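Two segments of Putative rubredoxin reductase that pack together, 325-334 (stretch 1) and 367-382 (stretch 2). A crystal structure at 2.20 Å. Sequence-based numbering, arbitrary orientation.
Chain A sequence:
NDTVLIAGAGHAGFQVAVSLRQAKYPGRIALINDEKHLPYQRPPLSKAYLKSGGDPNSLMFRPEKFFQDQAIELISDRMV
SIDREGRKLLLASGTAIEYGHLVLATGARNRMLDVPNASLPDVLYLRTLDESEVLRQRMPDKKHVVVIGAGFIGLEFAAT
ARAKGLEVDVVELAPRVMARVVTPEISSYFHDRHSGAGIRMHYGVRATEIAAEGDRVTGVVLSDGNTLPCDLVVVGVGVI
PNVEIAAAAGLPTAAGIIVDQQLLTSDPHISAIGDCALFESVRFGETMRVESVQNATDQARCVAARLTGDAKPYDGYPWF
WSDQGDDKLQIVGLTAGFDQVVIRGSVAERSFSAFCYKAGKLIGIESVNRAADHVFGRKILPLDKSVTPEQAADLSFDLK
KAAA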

ATOM      1  N   GLY A 325       1.683   8.509 -14.555  1.00 14.92           N
ATOM      2  CA  GLY A 325       2.023   8.984 -15.883  1.00 17.86           C
ATOM      3  C   GLY A 325       3.535   9.062 -16.006  1.00 19.64           C
ATOM      4  O   GLY A 325       4.231   8.066 -15.819  1.00 19.38           O
ATOM      5  N   ASP A 326       4.056  10.244 -16.306  1.00 20.11           N
ATOM      6  CA  ASP A 326       5.497  10.397 -16.431  1.00 22.02           C
ATOM      7  C   ASP A 326       6.127  10.998 -15.183  1.00 21.19           C
ATOM      8  O   ASP A 326       7.339  11.171 -15.126  1.00 21.28           O
ATOM      9  CB  ASP A 326       5.834  11.259 -17.647  1.00 23.52           C
ATOM     10  CG  ASP A 326       5.391  10.621 -18.942  1.00 27.00           C
ATOM     11  OD1 ASP A 326       5.512   9.381 -19.055  1.00 29.64           O
ATOM     12  OD2 ASP A 326       4.934  11.346 -19.849  1.00 29.06           O
ATOM     13  N   ASP A 327       5.305  11.308 -14.184  1.00 21.64           N
ATOM     14  CA  ASP A 327       5.797  11.907 -12.944  1.00 23.40           C
ATOM     15  C   ASP A 327       6.032  10.876 -11.849  1.00 22.53           C
ATOM     16  O   ASP A 327       5.313   9.880 -11.754  1.00 23.49           O
ATOM     17  CB  ASP A 327       4.807  12.957 -12.412  1.00 24.64           C
ATOM     18  CG  ASP A 327       4.714  14.188 -13.296  1.00 24.85           C
ATOM     19  OD1 ASP A 327       5.752  14.841 -13.532  1.00 24.63           O
ATOM     20  OD2 ASP A 327       3.593  14.509 -13.748  1.00 27.61           O
ATOM     21  N   LYS A 328       7.046  11.127 -11.027  1.00 21.92           N
ATOM     22  CA  LYS A 328       7.383  10.250  -9.911  1.00 21.36           C
ATOM     23  C   LYS A 328       7.200  11.042  -8.627  1.00 22.43           C
ATOM     24  O   LYS A 328       7.678  12.172  -8.517  1.00 22.74           O
ATOM     25  CB  LYS A 328       8.833   9.780 -10.010  1.00 21.10           C
ATOM     26  CG  LYS A 328       9.393   9.206  -8.704  1.00 24.72           C
ATOM     27  CD  LYS A 328       8.893   7.797  -8.400  1.00 23.11           C
ATOM     28  CE  LYS A 328       9.705   6.755  -9.170  1.00 23.34           C
ATOM     29  NZ  LYS A 328       9.304   5.351  -8.841  1.00 23.49           N
ATOM     30  N   LEU A 329       6.502  10.447  -7.664  1.00 22.46           N
ATOM     31  CA  LEU A 329       6.254  11.090  -6.383  1.00 20.37           C
ATOM     32  C   LEU A 329       6.923  10.261  -5.302  1.00 20.80           C
ATOM     33  O   LEU A 329       6.697   9.052  -5.201  1.00 21.31           O
ATOM     34  CB  LEU A 329       4.753  11.146  -6.092  1.00 20.16           C
ATOM     35  CG  LEU A 329       4.182  12.168  -5.089  1.00 22.57           C
ATOM     36  CD1 LEU A 329       2.922  11.587  -4.460  1.00 21.65           C
ATOM     37  CD2 LEU A 329       5.174  12.515  -4.012  1.00 20.58           C
ATOM     38  N   GLN A 330       7.751  10.906  -4.496  1.00 19.60           N
ATOM     39  CA  GLN A 330       8.412  10.221  -3.403  1.00 20.92           C
ATOM     40  C   GLN A 330       8.117  10.975  -2.116  1.00 21.44           C
ATOM     41  O   GLN A 330       8.207  12.203  -2.064  1.00 22.08           O
ATOM     42  CB  GLN A 330       9.919  10.148  -3.638  1.00 17.62           C
ATOM     43  CG  GLN A 330      10.321   9.193  -4.735  1.00 15.13           C
ATOM     44  CD  GLN A 330      11.776   9.341  -5.084  1.00 16.16           C
ATOM     45  OE1 GLN A 330      12.210  10.404  -5.525  1.00 18.16           O
ATOM     46  NE2 GLN A 330      12.544   8.283  -4.882  1.00 18.61           N
ATOM     47  N   ILE A 331       7.750  10.233  -1.080  1.00 21.78           N
ATOM     48  CA  ILE A 331       7.438  10.841   0.198  1.00 21.45           C
ATOM     49  C   ILE A 331       8.239  10.160   1.279  1.00 22.25           C
ATOM     50  O   ILE A 331       8.305   8.936   1.311  1.00 23.71           O
ATOM     51  CB  ILE A 331       5.959  10.655   0.578  1.00 20.61           C
ATOM     52  CG1 ILE A 331       5.049  11.130  -0.553  1.00 21.26           C
ATOM     53  CG2 ILE A 331       5.657  11.434   1.854  1.00 19.52           C
ATOM     54  CD1 ILE A 331       3.566  10.873  -0.291  1.00 18.69           C
ATOM     55  N   VAL A 332       8.867  10.947   2.148  1.00 20.00           N
ATOM     56  CA  VAL A 332       9.598  10.382   3.269  1.00 18.63           C
ATOM     57  C   VAL A 332       9.101  11.105   4.519  1.00 19.13           C
ATOM     58  O   VAL A 332       9.153  12.341   4.601  1.00 17.93           O
ATOM     59  CB  VAL A 332      11.128  10.556   3.133  1.00 19.97           C
ATOM     60  CG1 VAL A 332      11.494  12.033   2.986  1.00 20.52           C
ATOM     61  CG2 VAL A 332      11.814   9.962   4.361  1.00 17.45           C
ATOM     62  N   GLY A 333       8.598  10.329   5.478  1.00 18.26           N
ATOM     63  CA  GLY A 333       8.079  10.898   6.713  1.00 17.11           C
ATOM     64  C   GLY A 333       6.560  10.965   6.707  1.00 18.95           C
ATOM     65  O   GLY A 333       5.926  10.730   5.679  1.00 18.46           O
ATOM     66  N   LEU A 334       5.967  11.275   7.857  1.00 20.60           N
ATOM     67  CA  LEU A 334       4.512  11.384   7.973  1.00 20.44           C
ATOM     68  C   LEU A 334       4.155  12.872   8.057  1.00 22.27           C
ATOM     69  O   LEU A 334       4.592  13.562   8.981  1.00 23.99           O
ATOM     70  CB  LEU A 334       4.034  10.642   9.226  1.00 18.88           C
ATOM     71  CG  LEU A 334       4.352   9.135   9.275  1.00 19.10           C
ATOM     72  CD1 LEU A 334       4.070   8.564  10.659  1.00 16.29           C
ATOM     73  CD2 LEU A 334       3.521   8.412   8.229  1.00 18.21           C
TER
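Stretch 2 (367-382) SVNRAADHVFGRKILP

The last two residues of a strand, paired with a neighbour before the chain gives way to a helix, illustrate how side chains take over where backbone pairing stops. Here 367-368, the end of a strand that begins earlier in the chain, runs antiparallel to strand 327-333. Q330 and S367 form the hydrogen-bonded pair, with Q330 N to S367 O at 2.9 Å and S367 N to Q330 O at 2.7 Å; L329 and V368 form the next, non-hydrogen-bonded pair, their CA atoms 4.7 Å apart.

N369 ends the ladder. Its N still donates to K328 O at 2.8 Å, but phi/psi of 46/48° turns the chain out of the extended conformation. With chi1 m (-52°) and chi2 -50°, its amide returns to the first strand: OD1 accepts from K328 N at 2.7 Å, and ND2 donates to D327 OD1 at 2.7 Å. The side chain thus supplies the acceptor for K328 N at the point where the neighbouring backbone departs.

After R370, the N-cap residue, helix 371-380 runs back along the strand in nearly its own direction, with axes crossing at 17° and approaching to 8.1 Å. R370 reaches forward to D373 in a salt bridge, NH1 to OD2 at 3.0 Å, although its hydrogen-bond geometry is weak.

Q330 joins the two parts of the contact. The backbone already sets Q330 CB over one face of the H374 ring, 3.8 Å from the centroid; from there the m, t conformation carries the chain over the beginning of the helix, with Q330 OE1 3.6 Å from A371 CA. A water receives the polar end: it donates to Q330 OE1 at 2.7 Å and S367 O at 2.8 Å and accepts from R370 N at 3.0 Å. A second water lies 2.8 Å from both S367 OG and H374 ND1.

The CA-to-CB bond of H374 points toward the strand, and with chi1 t (-176°) the ring brings CE1 to 3.6 Å from V332 CB; I331 O lies at the ring's edge, 3.6 Å from H374 CE1. One helical turn on, R378 folds back through three m torsions, so that NH1 donates to H374 NE2 at 3.0 Å while CD packs 3.8 Å from V332 CG2.

V332, with chi1 p (57°), faces the helix where G377 leaves room: CG1 lies 3.9 Å from G377 CA, and a CB on that glycine would come within 2.6 Å of CG1. L381, in the m, t conformation, closes the contact, its CD1 3.8 Å from V332 CG1 and 3.5 Å from V332 O.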

ATOM      1  N   SER A 367       8.521  14.799  -2.700  1.00 17.16           N
ATOM      2  CA  SER A 367       9.276  15.196  -3.882  1.00 16.78           C
ATOM      3  C   SER A 367       8.728  14.703  -5.212  1.00 16.24           C
ATOM      4  O   SER A 367       8.501  13.514  -5.384  1.00 17.26           O
ATOM      5  CB  SER A 367      10.720  14.712  -3.745  1.00 15.65           C
ATOM      6  OG  SER A 367      11.278  15.107  -2.505  1.00 18.55           O
ATOM      7  N   VAL A 368       8.533  15.621  -6.152  1.00 17.17           N
ATOM      8  CA  VAL A 368       8.046  15.269  -7.480  1.00 18.30           C
ATOM      9  C   VAL A 368       9.224  15.334  -8.444  1.00 18.47           C
ATOM     10  O   VAL A 368       9.807  16.399  -8.646  1.00 18.84           O
ATOM     11  CB  VAL A 368       6.955  16.242  -7.971  1.00 18.69           C
ATOM     12  CG1 VAL A 368       6.676  16.007  -9.450  1.00 19.63           C
ATOM     13  CG2 VAL A 368       5.691  16.046  -7.170  1.00 17.88           C
ATOM     14  N   ASN A 369       9.566  14.193  -9.035  1.00 19.29           N
ATOM     15  CA  ASN A 369      10.691  14.104  -9.969  1.00 20.08           C
ATOM     16  C   ASN A 369      11.923  14.831  -9.421  1.00 20.07           C
ATOM     17  O   ASN A 369      12.554  15.622 -10.125  1.00 22.87           O
ATOM     18  CB  ASN A 369      10.316  14.707 -11.325  1.00 16.88           C
ATOM     19  CG  ASN A 369       9.032  14.132 -11.891  1.00 18.56           C
ATOM     20  OD1 ASN A 369       8.848  12.905 -11.958  1.00 16.30           O
ATOM     21  ND2 ASN A 369       8.136  15.020 -12.322  1.00 12.59           N
ATOM     22  N   ARG A 370      12.260  14.563  -8.166  1.00 18.76           N
ATOM     23  CA  ARG A 370      13.400  15.214  -7.530  1.00 19.19           C
ATOM     24  C   ARG A 370      14.010  14.264  -6.505  1.00 18.43           C
ATOM     25  O   ARG A 370      13.893  14.481  -5.300  1.00 19.56           O
ATOM     26  CB  ARG A 370      12.933  16.494  -6.841  1.00 18.28           C
ATOM     27  CG  ARG A 370      13.956  17.611  -6.797  1.00 22.85           C
ATOM     28  CD  ARG A 370      13.332  18.855  -6.194  1.00 23.85           C
ATOM     29  NE  ARG A 370      13.879  20.075  -6.779  1.00 31.45           N
ATOM     30  CZ  ARG A 370      15.008  20.658  -6.393  1.00 32.76           C
ATOM     31  NH1 ARG A 370      15.732  20.140  -5.407  1.00 38.11           N
ATOM     32  NH2 ARG A 370      15.411  21.763  -6.998  1.00 32.65           N
ATOM     33  N   ALA A 371      14.657  13.215  -6.998  1.00 16.66           N
ATOM     34  CA  ALA A 371      15.270  12.198  -6.145  1.00 17.70           C
ATOM     35  C   ALA A 371      16.262  12.707  -5.101  1.00 16.73           C
ATOM     36  O   ALA A 371      16.388  12.121  -4.026  1.00 18.10           O
ATOM     37  CB  ALA A 371      15.939  11.138  -7.015  1.00 17.64           C
ATOM     38  N   ALA A 372      16.967  13.787  -5.409  1.00 17.14           N
ATOM     39  CA  ALA A 372      17.951  14.332  -4.476  1.00 18.05           C
ATOM     40  C   ALA A 372      17.332  14.815  -3.170  1.00 18.35           C
ATOM     41  O   ALA A 372      17.911  14.626  -2.109  1.00 20.22           O
ATOM     42  CB  ALA A 372      18.739  15.472  -5.137  1.00 18.35           C
ATOM     43  N   ASP A 373      16.163  15.440  -3.240  1.00 17.72           N
ATOM     44  CA  ASP A 373      15.516  15.924  -2.027  1.00 18.19           C
ATOM     45  C   ASP A 373      15.040  14.749  -1.169  1.00 17.95           C
ATOM     46  O   ASP A 373      15.053  14.816   0.061  1.00 15.90           O
ATOM     47  CB  ASP A 373      14.342  16.852  -2.375  1.00 16.64           C
ATOM     48  CG  ASP A 373      14.804  18.208  -2.913  1.00 17.04           C
ATOM     49  OD1 ASP A 373      16.024  18.457  -2.937  1.00 15.63           O
ATOM     50  OD2 ASP A 373      13.950  19.033  -3.308  1.00 17.00           O
ATOM     51  N   HIS A 374      14.635  13.667  -1.825  1.00 18.82           N
ATOM     52  CA  HIS A 374      14.167  12.478  -1.123  1.00 18.51           C
ATOM     53  C   HIS A 374      15.307  11.818  -0.349  1.00 20.62           C
ATOM     54  O   HIS A 374      15.126  11.372   0.790  1.00 21.41           O
ATOM     55  CB  HIS A 374      13.572  11.474  -2.117  1.00 17.75           C
ATOM     56  CG  HIS A 374      12.974  10.266  -1.467  1.00 15.77           C
ATOM     57  ND1 HIS A 374      11.873  10.336  -0.640  1.00 14.88           N
ATOM     58  CD2 HIS A 374      13.338   8.961  -1.502  1.00 17.11           C
ATOM     59  CE1 HIS A 374      11.585   9.127  -0.193  1.00 14.92           C
ATOM     60  NE2 HIS A 374      12.458   8.275  -0.700  1.00 17.46           N
ATOM     61  N   VAL A 375      16.481  11.750  -0.968  1.00 21.03           N
ATOM     62  CA  VAL A 375      17.642  11.145  -0.316  1.00 22.64           C
ATOM     63  C   VAL A 375      18.023  11.989   0.895  1.00 21.97           C
ATOM     64  O   VAL A 375      18.476  11.467   1.908  1.00 22.72           O
ATOM     65  CB  VAL A 375      18.845  11.048  -1.290  1.00 23.49           C
ATOM     66  CG1 VAL A 375      20.109  10.654  -0.539  1.00 22.44           C
ATOM     67  CG2 VAL A 375      18.537  10.025  -2.370  1.00 21.92           C
ATOM     68  N   PHE A 376      17.828  13.298   0.778  1.00 21.97           N
ATOM     69  CA  PHE A 376      18.123  14.225   1.864  1.00 22.14           C
ATOM     70  C   PHE A 376      17.240  13.899   3.066  1.00 21.35           C
ATOM     71  O   PHE A 376      17.719  13.795   4.194  1.00 21.48           O
ATOM     72  CB  PHE A 376      17.864  15.668   1.426  1.00 21.37           C
ATOM     73  CG  PHE A 376      17.983  16.663   2.542  1.00 21.95           C
ATOM     74  CD1 PHE A 376      19.216  16.925   3.129  1.00 23.05           C
ATOM     75  CD2 PHE A 376      16.859  17.313   3.031  1.00 22.08           C
ATOM     76  CE1 PHE A 376      19.327  17.823   4.186  1.00 22.46           C
ATOM     77  CE2 PHE A 376      16.957  18.210   4.084  1.00 22.83           C
ATOM     78  CZ  PHE A 376      18.198  18.466   4.665  1.00 22.53           C
ATOM     79  N   GLY A 377      15.944  13.744   2.816  1.00 19.97           N
ATOM     80  CA  GLY A 377      15.031  13.418   3.892  1.00 19.17           C
ATOM     81  C   GLY A 377      15.307  12.051   4.502  1.00 20.09           C
ATOM     82  O   GLY A 377      15.361  11.912   5.726  1.00 18.51           O
ATOM     83  N   ARG A 378      15.492  11.043   3.650  1.00 20.38           N
ATOM     84  CA  ARG A 378      15.750   9.677   4.110  1.00 20.68           C
ATOM     85  C   ARG A 378      16.945   9.594   5.049  1.00 21.57           C
ATOM     86  O   ARG A 378      17.026   8.696   5.875  1.00 23.34           O
ATOM     87  CB  ARG A 378      15.967   8.738   2.911  1.00 20.00           C
ATOM     88  CG  ARG A 378      14.708   8.472   2.064  1.00 19.85           C
ATOM     89  CD  ARG A 378      13.849   7.329   2.627  1.00 15.81           C
ATOM     90  NE  ARG A 378      14.482   6.025   2.436  1.00 18.21           N
ATOM     91  CZ  ARG A 378      14.517   5.360   1.282  1.00 16.70           C
ATOM     92  NH1 ARG A 378      13.946   5.863   0.197  1.00 16.76           N
ATOM     93  NH2 ARG A 378      15.146   4.195   1.205  1.00 14.02           N
ATOM     94  N   LYS A 379      17.868  10.540   4.929  1.00 23.64           N
ATOM     95  CA  LYS A 379      19.054  10.547   5.776  1.00 25.41           C
ATOM     96  C   LYS A 379      18.875  11.404   7.032  1.00 25.87           C
ATOM     97  O   LYS A 379      19.243  10.995   8.132  1.00 27.05           O
ATOM     98  CB  LYS A 379      20.259  11.054   4.970  1.00 24.92           C
ATOM     99  CG  LYS A 379      21.499  11.423   5.792  1.00 27.68           C
ATOM    100  CD  LYS A 379      22.080  10.232   6.550  1.00 31.21           C
ATOM    101  CE  LYS A 379      23.310  10.632   7.381  1.00 32.09           C
ATOM    102  NZ  LYS A 379      24.433  11.174   6.552  1.00 30.59           N
ATOM    103  N   ILE A 380      18.297  12.585   6.858  1.00 26.84           N
ATOM    104  CA  ILE A 380      18.100  13.522   7.957  1.00 28.74           C
ATOM    105  C   ILE A 380      16.931  13.208   8.902  1.00 28.65           C
ATOM    106  O   ILE A 380      17.077  13.284  10.124  1.00 28.91           O
ATOM    107  CB  ILE A 380      17.920  14.961   7.401  1.00 29.84           C
ATOM    108  CG1 ILE A 380      17.822  15.967   8.542  1.00 30.81           C
ATOM    109  CG2 ILE A 380      16.656  15.043   6.560  1.00 31.98           C
ATOM    110  CD1 ILE A 380      17.387  17.352   8.088  1.00 31.16           C
ATOM    111  N   LEU A 381      15.776  12.851   8.353  1.00 27.24           N
ATOM    112  CA  LEU A 381      14.619  12.579   9.196  1.00 27.32           C
ATOM    113  C   LEU A 381      14.795  11.451  10.209  1.00 26.44           C
ATOM    114  O   LEU A 381      14.366  11.574  11.349  1.00 25.99           O
ATOM    115  CB  LEU A 381      13.383  12.333   8.328  1.00 26.24           C
ATOM    116  CG  LEU A 381      12.963  13.593   7.561  1.00 26.90           C
ATOM    117  CD1 LEU A 381      11.908  13.251   6.519  1.00 26.43           C
ATOM    118  CD2 LEU A 381      12.445  14.642   8.549  1.00 25.05           C
ATOM    119  N   PRO A 382      15.415  10.331   9.812  1.00 26.79           N
ATOM    120  CA  PRO A 382      15.562   9.278  10.821  1.00 27.32           C
ATOM    121  C   PRO A 382      16.403   9.754  12.002  1.00 28.67           C
ATOM    122  O   PRO A 382      16.216   9.307  13.130  1.00 29.59           O
ATOM    123  CB  PRO A 382      16.228   8.148  10.043  1.00 23.65           C
ATOM    124  CG  PRO A 382      15.651   8.312   8.684  1.00 26.57           C
ATOM    125  CD  PRO A 382      15.750   9.817   8.474  1.00 26.41           C
TER
HETATM  126  O   HOH W   1      10.803  12.430  -6.625  1.00 14.17           O
HETATM  127  O   HOH W   2      11.094  13.065  -0.590  1.00 21.20           O